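Local coordinates for protein nitrate reductase (Ulva prolifera, PDB 5YLY) that probably catalyses the NADH-dependent reduction of nitrate to nitrite, here represented by its FAD-binding cytochrome b5 reductase domain, at residues L38-K43 against L50-L55; L71-V76 against T135-G140; S160-I165 against G258-L263; P176-M181 against P210-L215; H226-R231 against G241-D246. All blocks are in the same frame, centred on the assembly; numbering follows the deposited sequence. Where two conformers were deposited one is given.

Contacts 1 and 2 belong to the antiparallel sheet of the FAD-binding domain, where strands 34-43 and 135-142 are neighbours, and they touch through Phe53 CE1 and Val136 CG2, 3.6 Å apart. Both combine an apolar face with a more exposed one carrying a salt bridge. Contacts 3, 4 and 5 lie in the alpha/beta part, contact 3 starting from the end of antiparallel strand 158-161. Contact 4 is the buried one, made between two helices without a hydrogen bond across it; the others are partly buried. Contacts 3 and 5 sit at strand ends of one parallel sheet and rely on glycine carbonyls and threonine hydroxyls. Contact 4 touches contact 3 through Met177 and contact 5 through Tyr227.

Contact 1: residues L38-K43 against L50-L55; sequences LKEKIK and LFRFGL
Ile42 and Leu50 form a hydrogen-bonded pair, each N donating to the other's O at 2.8 Å, in an antiparallel beta hairpin of the FAD-binding domain. A classic beta bulge interrupts the ladder: Lys39 and Glu40 both face Arg52, whose O takes a 2.7 Å bond from Lys39 N and a weak one from Glu40 N, while Arg52 N returns a nearly straight bond to Glu40 O (174°).

The charged pair lies on the face shared with Ile42 and Leu50. Glu40 and Arg52 run side by side, and Glu40 OE1 sits at the guanidinium edge, in its plane, 2.9 Å from Arg52 NH1, although NH1 approaches from above the carboxylate plane. Leu50 CD2 covers one guanidinium face near the rim, and Arg52 NE forms a salt bridge with Asp103.

Apolar contacts fill the other face. Leu38 has CG anti to its backbone N (chi1 -174°), and its CD1 rests over the centre of the Phe53 ring, a CH-pi contact 4.0 Å from the centroid. The same methyl lies at the edge of the Phe51 ring. Lys41 CD reaches Phe51 CE1 at 3.6 Å, its NZ continuing to the carbonyls of Glu128 and Leu130. With Glu40 on NH1 and Asp103 on NE, the Arg52 guanidinium is probably held in rotation and its charge balanced within the sheet.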
# COMPACT_ATOMS: atom_id res chain seq x y z
N LEU A 38 -13.76 3.72 -16.08
CA LEU A 38 -12.38 4.12 -16.33
C LEU A 38 -12.37 5.45 -17.10
O LEU A 38 -12.93 5.53 -18.19
CB LEU A 38 -11.65 3.02 -17.11
CG LEU A 38 -10.12 3.25 -17.32
CD1 LEU A 38 -9.38 3.42 -15.96
CD2 LEU A 38 -9.51 2.08 -18.14
N LYS A 39 -11.72 6.47 -16.52
CA LYS A 39 -11.61 7.82 -17.09
C LYS A 39 -10.28 8.07 -17.79
O LYS A 39 -10.25 8.80 -18.77
CB LYS A 39 -11.86 8.91 -16.01
CG LYS A 39 -13.24 8.81 -15.34
CD LYS A 39 -14.37 9.11 -16.33
CE LYS A 39 -15.73 9.10 -15.64
NZ LYS A 39 -16.77 9.72 -16.51
N GLU A 40 -9.16 7.49 -17.29
CA GLU A 40 -7.84 7.63 -17.89
C GLU A 40 -7.05 6.41 -17.57
O GLU A 40 -7.23 5.86 -16.50
CB GLU A 40 -7.07 8.86 -17.32
CG GLU A 40 -7.78 10.19 -17.55
CD GLU A 40 -6.97 11.41 -17.15
OE1 GLU A 40 -7.27 12.05 -16.12
OE2 GLU A 40 -6.01 11.71 -17.89
N LYS A 41 -6.12 6.02 -18.46
CA LYS A 41 -5.24 4.86 -18.23
C LYS A 41 -3.87 5.38 -18.63
O LYS A 41 -3.63 5.66 -19.81
CB LYS A 41 -5.66 3.67 -19.12
CG LYS A 41 -4.75 2.45 -18.95
CD LYS A 41 -5.30 1.18 -19.61
CE LYS A 41 -5.12 1.17 -21.09
NZ LYS A 41 -5.45 -0.17 -21.65
N ILE A 42 -3.00 5.64 -17.63
CA ILE A 42 -1.73 6.32 -17.88
C ILE A 42 -0.51 5.48 -17.47
O ILE A 42 -0.42 5.08 -16.32
CB ILE A 42 -1.75 7.65 -17.08
CG1 ILE A 42 -2.94 8.57 -17.54
CG2 ILE A 42 -0.39 8.40 -17.25
CD1 ILE A 42 -3.23 9.70 -16.55
N LYS A 43 0.39 5.21 -18.40
CA LYS A 43 1.57 4.42 -18.09
C LYS A 43 2.50 5.16 -17.14
O LYS A 43 2.83 6.32 -17.38
CB LYS A 43 2.37 4.10 -19.34
CG LYS A 43 1.69 3.18 -20.29
CD LYS A 43 2.76 2.67 -21.30
CE LYS A 43 2.18 1.64 -22.22
NZ LYS A 43 1.71 0.43 -21.49
N LEU A 50 -1.33 3.54 -14.16
CA LEU A 50 -2.25 4.25 -13.26
C LEU A 50 -3.62 4.21 -13.94
O LEU A 50 -3.75 4.57 -15.12
CB LEU A 50 -1.82 5.71 -13.01
CG LEU A 50 -2.74 6.46 -12.03
CD1 LEU A 50 -1.97 7.37 -11.05
CD2 LEU A 50 -3.90 7.21 -12.79
N PHE A 51 -4.63 3.73 -13.21
CA PHE A 51 -6.00 3.66 -13.71
C PHE A 51 -6.79 4.70 -12.93
O PHE A 51 -6.84 4.63 -11.70
CB PHE A 51 -6.61 2.26 -13.46
CG PHE A 51 -5.90 1.18 -14.23
CD1 PHE A 51 -6.27 0.87 -15.53
CD2 PHE A 51 -4.80 0.52 -13.68
CE1 PHE A 51 -5.60 -0.12 -16.25
CE2 PHE A 51 -4.10 -0.44 -14.40
CZ PHE A 51 -4.50 -0.76 -15.69
N ARG A 52 -7.41 5.65 -13.64
CA ARG A 52 -8.18 6.68 -12.96
C ARG A 52 -9.64 6.37 -13.16
O ARG A 52 -10.11 6.42 -14.30
CB ARG A 52 -7.82 8.08 -13.50
CG ARG A 52 -8.61 9.20 -12.80
CD ARG A 52 -7.89 10.56 -12.93
NE ARG A 52 -6.59 10.52 -12.25
CZ ARG A 52 -5.43 10.94 -12.77
NH1 ARG A 52 -5.40 11.49 -13.98
NH2 ARG A 52 -4.31 10.85 -12.06
N PHE A 53 -10.34 6.00 -12.09
CA PHE A 53 -11.74 5.60 -12.14
C PHE A 53 -12.62 6.68 -11.60
O PHE A 53 -12.37 7.20 -10.52
CB PHE A 53 -11.99 4.29 -11.34
CG PHE A 53 -11.52 3.04 -12.04
CD1 PHE A 53 -12.30 2.44 -13.03
CD2 PHE A 53 -10.29 2.47 -11.73
CE1 PHE A 53 -11.86 1.28 -13.67
CE2 PHE A 53 -9.87 1.30 -12.36
CZ PHE A 53 -10.66 0.71 -13.32
N GLY A 54 -13.69 6.97 -12.33
CA GLY A 54 -14.64 7.98 -11.88
C GLY A 54 -15.61 7.43 -10.87
O GLY A 54 -15.92 6.23 -10.88
N LEU A 55 -16.07 8.28 -9.96
CA LEU A 55 -17.11 7.93 -8.99
C LEU A 55 -18.48 8.20 -9.64
O LEU A 55 -18.52 8.34 -10.86
CB LEU A 55 -16.89 8.70 -7.66
CG LEU A 55 -15.50 8.43 -7.00
CD1 LEU A 55 -15.36 9.12 -5.64
CD2 LEU A 55 -15.22 6.95 -6.85

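Contact 2: residues L71-V76 against T135-G140; sequences LIRKKV and TVEVKG
The Arg73 guanidinium presents its edge to Glu137, OE1 lying in its plane and the carboxylate turned only 11° from it. Arg73 NE and NH1 both donate to this one oxygen, at 2.8 and 2.9 Å, meeting it nearly along its C-O axis. Lys75 NZ reaches the same Glu137 OE1 at 2.7 Å, but from above the carboxylate plane, the two side chains crossing at about a right angle. Three donors from two basic residues thus converge on a single oxygen. Arg73 CG sits between its backbone N and carbonyl carbon (chi1 76°), and packs 3.7 Å from Glu137 CB. An alanine in place of Glu137 would probably leave Arg73 and Lys75 as neighbouring positive charges without their shared acid.

Strands 69-75 and 135-142 are antiparallel neighbours in the sheet of the FAD-binding domain. Leu71 with Lys139 and Arg73 with Glu137 are its hydrogen-bonded pairs here. On the face of Ile72 and Val138, away from Arg73 and Glu137, Ile72 CG2 meets Val136 CG2 at 3.7 Å, and Ile72 also packs on Tyr90 and Phe123. Toward the start of strand 135-142, Lys74 NZ bonds Thr135 O at 2.8 Å, while a water accepts from both Lys74 NZ and Thr135 N.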
# COMPACT_ATOMS: atom_id res chain seq x y z
N LEU A 71 -12.24 -3.81 -2.76
CA LEU A 71 -12.15 -5.00 -3.59
C LEU A 71 -12.65 -4.56 -4.95
O LEU A 71 -13.71 -3.93 -5.07
CB LEU A 71 -13.03 -6.15 -3.02
CG LEU A 71 -12.66 -6.58 -1.62
CD1 LEU A 71 -13.65 -7.66 -1.13
CD2 LEU A 71 -11.23 -7.08 -1.55
N ILE A 72 -11.88 -4.85 -5.97
CA ILE A 72 -12.26 -4.46 -7.32
C ILE A 72 -12.49 -5.73 -8.11
O ILE A 72 -11.68 -6.65 -8.02
CB ILE A 72 -11.17 -3.58 -7.96
CG1 ILE A 72 -11.01 -2.27 -7.12
CG2 ILE A 72 -11.50 -3.28 -9.43
CD1 ILE A 72 -9.88 -1.48 -7.40
N ARG A 73 -13.58 -5.76 -8.88
CA ARG A 73 -13.89 -6.97 -9.65
C ARG A 73 -14.43 -6.68 -11.02
O ARG A 73 -14.94 -5.57 -11.28
CB ARG A 73 -14.86 -7.88 -8.87
CG ARG A 73 -16.29 -7.41 -8.86
CD ARG A 73 -17.18 -8.34 -8.04
NE ARG A 73 -18.57 -8.12 -8.40
CZ ARG A 73 -19.57 -8.94 -8.09
NH1 ARG A 73 -20.80 -8.68 -8.50
NH2 ARG A 73 -19.33 -10.03 -7.37
N LYS A 74 -14.39 -7.70 -11.89
CA LYS A 74 -14.96 -7.62 -13.22
C LYS A 74 -15.33 -9.01 -13.70
O LYS A 74 -14.59 -9.97 -13.48
CB LYS A 74 -14.02 -6.94 -14.24
CG LYS A 74 -14.80 -6.41 -15.45
CD LYS A 74 -13.97 -5.65 -16.45
CE LYS A 74 -14.72 -5.38 -17.75
NZ LYS A 74 -15.98 -4.61 -17.57
N LYS A 75 -16.47 -9.08 -14.38
CA LYS A 75 -16.97 -10.30 -15.02
C LYS A 75 -16.37 -10.30 -16.42
O LYS A 75 -16.57 -9.35 -17.19
CB LYS A 75 -18.51 -10.28 -15.12
CG LYS A 75 -19.30 -10.65 -13.88
CD LYS A 75 -19.85 -9.42 -13.18
CE LYS A 75 -19.02 -9.07 -11.97
NZ LYS A 75 -18.80 -7.61 -11.82
N VAL A 76 -15.56 -11.33 -16.74
CA VAL A 76 -14.90 -11.46 -18.06
C VAL A 76 -15.20 -12.83 -18.67
O VAL A 76 -15.74 -13.70 -17.98
CB VAL A 76 -13.36 -11.23 -17.98
CG1 VAL A 76 -13.02 -9.82 -17.48
CG2 VAL A 76 -12.67 -12.32 -17.15
N THR A 135 -15.98 -0.45 -17.37
CA THR A 135 -16.25 -0.35 -15.94
C THR A 135 -15.74 -1.54 -15.14
O THR A 135 -15.49 -2.61 -15.69
CB THR A 135 -17.78 -0.22 -15.70
OG1 THR A 135 -18.41 -1.43 -16.17
CG2 THR A 135 -18.39 1.00 -16.39
N VAL A 136 -15.61 -1.33 -13.82
CA VAL A 136 -15.28 -2.38 -12.85
C VAL A 136 -16.28 -2.20 -11.72
O VAL A 136 -16.95 -1.17 -11.63
CB VAL A 136 -13.83 -2.33 -12.30
CG1 VAL A 136 -12.79 -2.52 -13.41
CG2 VAL A 136 -13.59 -1.04 -11.47
N GLU A 137 -16.37 -3.19 -10.83
CA GLU A 137 -17.24 -3.07 -9.67
C GLU A 137 -16.38 -2.93 -8.46
O GLU A 137 -15.33 -3.58 -8.37
CB GLU A 137 -18.20 -4.26 -9.55
CG GLU A 137 -19.36 -4.12 -10.52
CD GLU A 137 -20.43 -5.18 -10.39
OE1 GLU A 137 -20.12 -6.28 -9.88
OE2 GLU A 137 -21.57 -4.91 -10.82
N VAL A 138 -16.79 -2.05 -7.54
CA VAL A 138 -15.99 -1.74 -6.35
C VAL A 138 -16.76 -2.00 -5.07
O VAL A 138 -17.85 -1.46 -4.90
CB VAL A 138 -15.48 -0.26 -6.41
CG1 VAL A 138 -14.50 0.01 -5.28
CG2 VAL A 138 -14.83 0.04 -7.76
N LYS A 139 -16.16 -2.76 -4.15
CA LYS A 139 -16.77 -3.01 -2.84
C LYS A 139 -15.81 -2.61 -1.72
O LYS A 139 -14.65 -3.03 -1.69
CB LYS A 139 -17.22 -4.49 -2.69
CG LYS A 139 -17.87 -4.77 -1.33
CD LYS A 139 -18.56 -6.14 -1.23
CE LYS A 139 -19.98 -6.07 -1.72
NZ LYS A 139 -20.74 -7.31 -1.38
N GLY A 140 -16.32 -1.83 -0.79
CA GLY A 140 -15.50 -1.39 0.33
C GLY A 140 -16.25 -0.44 1.23
O GLY A 140 -17.39 -0.12 0.93
O HOH W 1 -16.88 -2.43 -19.32

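Contact 3: residues S160-I165 against G258-L263; sequences SEVKRI and GTISVL
Gly258 O is shared by two backbone donors, receiving Lys163 N at 2.7 Å, nearly straight at 175°, and Arg164 N at 3.1 Å. These bonds open the parallel pairing of strands 164-170 and 259-264, adjacent in the parallel sheet of the alpha/beta domain. Ile260 N then donates to Arg164 O. Gly258 has a positive phi of 103°, where a CB would be jammed against the preceding carbonyl oxygen.

In one of its two conformers Arg164 grips Thr259 OG1 side-on, its NE and NH1 donating at 2.8 and 2.9 Å. The hydroxyl oxygen lies close to the guanidinium plane. Arg164 CG is anti to the carbonyl carbon (chi1 -59°), and the chain then bends at chi3, which brings NE round to the threonine. A valine in place of Thr259 would probably leave NE and NH1 of this conformer without their shared acceptor.

The face away from Arg164 and Thr259 is apolar. Ile165 and Ile260 lie side by side, and Tyr147 and Phe145 of strand 145-149 pack against them respectively. Val162 crosses Ile260 at about a right angle, its CG2 3.8 Å from Ile260 CG1. Further along, Ile165 CG2 meets Val262 CG2 at 3.9 Å.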
# COMPACT_ATOMS: atom_id res chain seq x y z
N SER A 160 -6.08 2.96 20.40
CA SER A 160 -4.87 3.45 21.06
C SER A 160 -4.26 4.68 20.45
O SER A 160 -4.40 4.90 19.24
CB SER A 160 -3.80 2.37 21.14
OG SER A 160 -2.62 2.87 21.75
N GLU A 161 -3.53 5.45 21.27
CA GLU A 161 -2.76 6.58 20.78
C GLU A 161 -1.49 6.00 20.18
O GLU A 161 -1.07 4.89 20.54
CB GLU A 161 -2.41 7.57 21.91
CG GLU A 161 -3.56 8.50 22.31
CD GLU A 161 -3.25 9.37 23.51
OE1 GLU A 161 -2.91 8.81 24.58
OE2 GLU A 161 -3.34 10.61 23.38
N VAL A 162 -0.90 6.73 19.25
CA VAL A 162 0.30 6.27 18.57
C VAL A 162 1.16 7.51 18.29
O VAL A 162 0.62 8.57 17.99
CB VAL A 162 -0.04 5.41 17.31
CG1 VAL A 162 -0.85 6.19 16.26
CG2 VAL A 162 1.21 4.78 16.70
N LYS A 163 2.47 7.37 18.45
CA LYS A 163 3.44 8.45 18.22
C LYS A 163 4.42 8.12 17.10
O LYS A 163 4.98 9.03 16.47
CB LYS A 163 4.27 8.67 19.50
CG LYS A 163 3.45 9.08 20.72
CD LYS A 163 4.36 9.47 21.90
CE LYS A 163 4.70 10.95 21.93
NZ LYS A 163 5.75 11.27 22.93
N ARG A 164 4.67 6.80 16.90
CA ARG A 164 5.62 6.30 15.91
C ARG A 164 5.08 5.07 15.19
O ARG A 164 4.50 4.17 15.82
CB ARG A 164 6.96 5.97 16.59
CG ARG A 164 7.62 7.17 17.29
CD ARG A 164 9.00 6.88 17.85
NE ARG A 164 9.06 5.57 18.50
CZ ARG A 164 10.17 5.02 18.98
NH1 ARG A 164 10.12 3.82 19.53
NH2 ARG A 164 11.32 5.66 18.92
N ILE A 165 5.24 5.04 13.85
CA ILE A 165 4.75 3.90 13.09
C ILE A 165 5.85 3.38 12.20
O ILE A 165 6.32 4.11 11.32
CB ILE A 165 3.48 4.23 12.23
CG1 ILE A 165 2.31 4.78 13.11
CG2 ILE A 165 3.04 2.99 11.41
CD1 ILE A 165 1.03 5.20 12.33
N GLY A 258 3.45 3.41 22.40
CA GLY A 258 3.18 4.47 21.44
C GLY A 258 3.74 4.17 20.06
O GLY A 258 3.52 4.95 19.15
N THR A 259 4.52 3.07 19.92
CA THR A 259 5.13 2.63 18.65
C THR A 259 4.46 1.35 18.19
O THR A 259 4.34 0.39 18.96
CB THR A 259 6.67 2.42 18.76
OG1 THR A 259 7.27 3.58 19.31
CG2 THR A 259 7.33 2.12 17.40
N ILE A 260 4.01 1.35 16.93
CA ILE A 260 3.42 0.17 16.30
C ILE A 260 4.17 -0.11 15.02
O ILE A 260 4.91 0.75 14.53
CB ILE A 260 1.87 0.28 16.07
CG1 ILE A 260 1.52 1.42 15.05
CG2 ILE A 260 1.11 0.41 17.41
CD1 ILE A 260 0.06 1.40 14.55
N SER A 261 3.99 -1.32 14.48
CA SER A 261 4.54 -1.70 13.18
C SER A 261 3.38 -2.22 12.37
O SER A 261 2.54 -2.95 12.91
CB SER A 261 5.61 -2.79 13.32
OG SER A 261 6.71 -2.35 14.11
N VAL A 262 3.29 -1.78 11.10
CA VAL A 262 2.24 -2.23 10.18
C VAL A 262 2.91 -2.90 9.00
O VAL A 262 3.99 -2.49 8.59
CB VAL A 262 1.18 -1.15 9.81
CG1 VAL A 262 0.37 -0.74 11.03
CG2 VAL A 262 1.83 0.07 9.14
N LEU A 263 2.31 -3.96 8.47
CA LEU A 263 2.95 -4.78 7.46
C LEU A 263 2.04 -5.13 6.33
O LEU A 263 0.87 -5.42 6.56
CB LEU A 263 3.38 -6.12 8.11
CG LEU A 263 4.46 -6.09 9.22
CD1 LEU A 263 3.84 -5.84 10.58
CD2 LEU A 263 5.09 -7.46 9.35

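Contact 4: residues P176-M181 against P210-L215; sequences PMYQVM and PELEAL
Tyr178 and Met181 on one helix meet Glu211, Leu212 and Leu215 on the other, by van der Waals contact with no hydrogen bond across. Helices 174-185 and 209-218 belong to the alpha/beta domain that carries the parallel sheet; their short segments run 31° apart, with axes 12.0 Å from each other at closest approach, so large side chains bridge the gap. Tyr178 CG is anti to its backbone N (chi1 -172°), and the ring extends to the neighbouring helix. Its CE1 touches Leu215 CD1 at 3.9 Å and its CD1 meets Leu212 CD2 at 4.1 Å. Met181 bends at chi3 (75°), which sets CE 3.9 Å from Leu215 CD1, while SD lies near Leu212 CD2.

In the next shell, Met181 packs on Met167 of the central strand 164-170, and both Met181 and Leu212 rest on Ile225. Five residues before Met181, Pro176 touches the FAD. At the far end of the ring, Tyr178 OH lies 3.4 Å from Glu211 CB.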
# COMPACT_ATOMS: atom_id res chain seq x y z
N PRO A 176 -0.90 0.25 0.70
CA PRO A 176 -1.51 0.49 2.03
C PRO A 176 -0.62 1.40 2.88
O PRO A 176 -1.13 2.24 3.59
CB PRO A 176 -1.64 -0.92 2.61
CG PRO A 176 -1.80 -1.81 1.38
CD PRO A 176 -0.76 -1.20 0.45
N MET A 177 0.74 1.26 2.78
CA MET A 177 1.68 2.12 3.54
C MET A 177 1.62 3.55 3.02
O MET A 177 1.50 4.48 3.82
CB MET A 177 3.15 1.61 3.45
CG MET A 177 3.32 0.19 3.92
SD MET A 177 2.54 -0.08 5.52
CE MET A 177 2.55 -1.83 5.56
N TYR A 178 1.70 3.71 1.70
CA TYR A 178 1.67 5.03 1.05
C TYR A 178 0.40 5.85 1.46
O TYR A 178 0.48 7.04 1.76
CB TYR A 178 1.74 4.80 -0.46
CG TYR A 178 1.91 6.05 -1.28
CD1 TYR A 178 3.03 6.87 -1.12
CD2 TYR A 178 0.97 6.42 -2.23
CE1 TYR A 178 3.20 8.03 -1.90
CE2 TYR A 178 1.16 7.54 -3.05
CZ TYR A 178 2.27 8.35 -2.87
OH TYR A 178 2.44 9.46 -3.68
N GLN A 179 -0.75 5.19 1.56
CA GLN A 179 -2.00 5.85 1.94
C GLN A 179 -1.86 6.42 3.39
O GLN A 179 -2.23 7.58 3.66
CB GLN A 179 -3.17 4.84 1.88
CG GLN A 179 -4.52 5.47 2.25
CD GLN A 179 -5.45 4.42 2.78
OE1 GLN A 179 -5.23 3.89 3.86
NE2 GLN A 179 -6.45 4.04 2.00
N VAL A 180 -1.31 5.60 4.32
CA VAL A 180 -1.12 6.01 5.72
C VAL A 180 -0.07 7.12 5.80
O VAL A 180 -0.28 8.12 6.51
CB VAL A 180 -0.80 4.79 6.64
CG1 VAL A 180 -0.54 5.23 8.09
CG2 VAL A 180 -1.95 3.78 6.61
N MET A 181 1.04 6.98 5.05
CA MET A 181 2.10 8.01 5.04
C MET A 181 1.53 9.35 4.60
O MET A 181 1.76 10.35 5.25
CB MET A 181 3.23 7.60 4.05
CG MET A 181 4.00 6.40 4.51
SD MET A 181 5.13 5.86 3.18
CE MET A 181 6.38 7.16 3.34
N PRO A 210 9.93 7.83 -7.03
CA PRO A 210 10.05 9.31 -7.01
C PRO A 210 9.16 9.93 -5.93
O PRO A 210 9.60 10.84 -5.22
CB PRO A 210 9.60 9.70 -8.42
CG PRO A 210 10.00 8.51 -9.27
CD PRO A 210 9.54 7.36 -8.38
N GLU A 211 7.94 9.41 -5.77
CA GLU A 211 6.97 9.90 -4.78
C GLU A 211 7.45 9.66 -3.37
O GLU A 211 7.33 10.56 -2.54
CB GLU A 211 5.59 9.26 -4.97
CG GLU A 211 4.89 9.73 -6.24
CD GLU A 211 5.33 9.09 -7.55
OE1 GLU A 211 6.18 8.17 -7.55
OE2 GLU A 211 4.82 9.54 -8.60
N LEU A 212 8.00 8.47 -3.11
CA LEU A 212 8.54 8.15 -1.79
C LEU A 212 9.72 9.06 -1.47
O LEU A 212 9.78 9.62 -0.37
CB LEU A 212 8.97 6.68 -1.70
CG LEU A 212 7.84 5.63 -1.69
CD1 LEU A 212 8.43 4.22 -1.82
CD2 LEU A 212 6.97 5.77 -0.43
N GLU A 213 10.65 9.21 -2.43
CA GLU A 213 11.79 10.10 -2.22
C GLU A 213 11.35 11.55 -1.97
O GLU A 213 11.93 12.21 -1.11
CB GLU A 213 12.80 9.99 -3.36
CG GLU A 213 13.55 8.65 -3.29
CD GLU A 213 14.26 8.40 -1.96
OE1 GLU A 213 15.21 9.15 -1.66
OE2 GLU A 213 13.77 7.56 -1.18
N ALA A 214 10.32 12.03 -2.70
CA ALA A 214 9.81 13.40 -2.52
C ALA A 214 9.17 13.59 -1.13
O ALA A 214 9.32 14.66 -0.55
CB ALA A 214 8.83 13.75 -3.62
N LEU A 215 8.51 12.55 -0.59
CA LEU A 215 7.95 12.61 0.77
C LEU A 215 9.06 12.71 1.80
O LEU A 215 8.96 13.51 2.73
CB LEU A 215 7.10 11.36 1.09
CG LEU A 215 5.67 11.30 0.56
CD1 LEU A 215 5.02 9.95 0.93
CD2 LEU A 215 4.79 12.45 1.16

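Contact 5: residues H226-R231 against G241-D246; sequences HYTVDR and GFIDLD
Thr228 meets Gly241 and Ile243 where strand 223-229 of the parallel sheet nears its end and the chain, returning from strand 239-240, leads into helix 245-251. From Thr228 CB, which lies 3.8 Å from Gly241 O, the side chain divides. OG1 is anti to the backbone N (chi1 -167°) and donates to Gly241 O at 2.9 Å; it approaches that oxygen tilted 27° from the carbonyl plane. The other branch, CG2, lies 3.6 Å from the same Gly241 O and reaches 4.2 Å from Ile243 CG1, where the two side chains cross at a slant. Thr228 also packs on Met247 of the helix.

The glycine is held at both ends of its backbone, since Gly241 N donates to Val229 O at 2.9 Å, bent to 146° at the hydrogen. Its positive phi is a conformation that favours glycine. Ile243 packs on Leu197 and Ala199 of strand 193-200 and on Cys274 of helix 267-280, tying this connection to the core of the domain. Beyond it, Asp244 is the N-cap of helix 245-251, its OD1 accepting from Met247 N. On segment 226-231, Asp230 OD1 comes within 4.4 Å of Phe242 CD1.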
# COMPACT_ATOMS: atom_id res chain seq x y z
N HIS A 226 13.92 3.23 3.83
CA HIS A 226 15.07 2.38 3.52
C HIS A 226 14.57 1.29 2.60
O HIS A 226 13.43 0.83 2.74
CB HIS A 226 15.67 1.77 4.78
CG HIS A 226 17.04 1.21 4.55
ND1 HIS A 226 18.14 2.04 4.61
CD2 HIS A 226 17.46 -0.04 4.24
CE1 HIS A 226 19.20 1.27 4.41
NE2 HIS A 226 18.84 0.03 4.17
N TYR A 227 15.41 0.90 1.63
CA TYR A 227 15.07 -0.11 0.63
C TYR A 227 16.00 -1.30 0.71
O TYR A 227 17.16 -1.17 1.12
CB TYR A 227 15.22 0.49 -0.78
CG TYR A 227 14.44 1.75 -1.02
CD1 TYR A 227 13.12 1.71 -1.48
CD2 TYR A 227 15.03 3.01 -0.87
CE1 TYR A 227 12.41 2.87 -1.73
CE2 TYR A 227 14.32 4.18 -1.10
CZ TYR A 227 13.01 4.11 -1.55
OH TYR A 227 12.31 5.26 -1.78
N THR A 228 15.51 -2.47 0.27
CA THR A 228 16.33 -3.67 0.06
C THR A 228 15.88 -4.31 -1.23
O THR A 228 14.70 -4.23 -1.58
CB THR A 228 16.40 -4.65 1.25
OG1 THR A 228 17.45 -5.58 0.99
CG2 THR A 228 15.08 -5.41 1.48
N VAL A 229 16.82 -4.87 -1.96
CA VAL A 229 16.56 -5.61 -3.19
C VAL A 229 17.30 -6.95 -3.09
O VAL A 229 18.32 -7.01 -2.40
CB VAL A 229 16.85 -4.82 -4.50
CG1 VAL A 229 15.94 -3.60 -4.65
CG2 VAL A 229 18.32 -4.43 -4.61
N ASP A 230 16.77 -8.02 -3.70
CA ASP A 230 17.38 -9.35 -3.66
C ASP A 230 18.71 -9.30 -4.39
O ASP A 230 19.76 -9.55 -3.80
CB ASP A 230 16.46 -10.41 -4.30
CG ASP A 230 15.13 -10.68 -3.61
OD1 ASP A 230 14.90 -10.11 -2.53
OD2 ASP A 230 14.35 -11.50 -4.13
N ARG A 231 18.64 -8.92 -5.68
CA ARG A 231 19.81 -8.82 -6.54
C ARG A 231 20.07 -7.36 -6.94
O ARG A 231 19.41 -6.81 -7.83
CB ARG A 231 19.76 -9.80 -7.74
CG ARG A 231 18.36 -10.28 -8.15
CD ARG A 231 17.94 -9.73 -9.49
NE ARG A 231 18.69 -10.31 -10.61
CZ ARG A 231 18.46 -10.04 -11.89
NH1 ARG A 231 17.49 -9.19 -12.23
NH2 ARG A 231 19.18 -10.62 -12.84
N GLY A 241 19.48 -8.38 -0.15
CA GLY A 241 18.97 -9.62 0.42
C GLY A 241 17.68 -9.47 1.18
O GLY A 241 17.01 -8.44 1.08
N PHE A 242 17.31 -10.51 1.93
CA PHE A 242 16.07 -10.55 2.70
C PHE A 242 16.15 -9.67 3.95
O PHE A 242 17.23 -9.48 4.51
CB PHE A 242 15.72 -11.99 3.14
CG PHE A 242 15.72 -13.03 2.04
CD1 PHE A 242 14.89 -12.89 0.93
CD2 PHE A 242 16.50 -14.17 2.15
CE1 PHE A 242 14.88 -13.87 -0.07
CE2 PHE A 242 16.49 -15.15 1.15
CZ PHE A 242 15.68 -14.99 0.04
N ILE A 243 14.98 -9.19 4.40
CA ILE A 243 14.86 -8.42 5.63
C ILE A 243 15.39 -9.33 6.78
O ILE A 243 15.00 -10.49 6.87
CB ILE A 243 13.40 -7.97 5.84
CG1 ILE A 243 12.96 -6.98 4.72
CG2 ILE A 243 13.20 -7.35 7.22
CD1 ILE A 243 11.49 -6.70 4.63
N ASP A 244 16.33 -8.81 7.59
CA ASP A 244 16.90 -9.51 8.74
C ASP A 244 16.89 -8.57 9.95
O ASP A 244 16.47 -7.41 9.81
CB ASP A 244 18.29 -10.11 8.44
CG ASP A 244 19.44 -9.15 8.14
OD1 ASP A 244 19.23 -7.92 8.18
OD2 ASP A 244 20.56 -9.64 7.87
N LEU A 245 17.31 -9.06 11.12
CA LEU A 245 17.31 -8.24 12.35
C LEU A 245 18.12 -6.96 12.19
O LEU A 245 17.64 -5.90 12.59
CB LEU A 245 17.79 -9.05 13.58
CG LEU A 245 17.74 -8.31 14.93
CD1 LEU A 245 16.32 -7.87 15.29
CD2 LEU A 245 18.36 -9.15 16.04
N ASP A 246 19.34 -7.06 11.63
CA ASP A 246 20.24 -5.91 11.40
C ASP A 246 19.56 -4.85 10.54
O ASP A 246 19.61 -3.67 10.88
CB ASP A 246 21.55 -6.35 10.73
CG ASP A 246 22.79 -5.76 11.36
OD1 ASP A 246 22.93 -4.51 11.34
OD2 ASP A 246 23.60 -6.54 11.92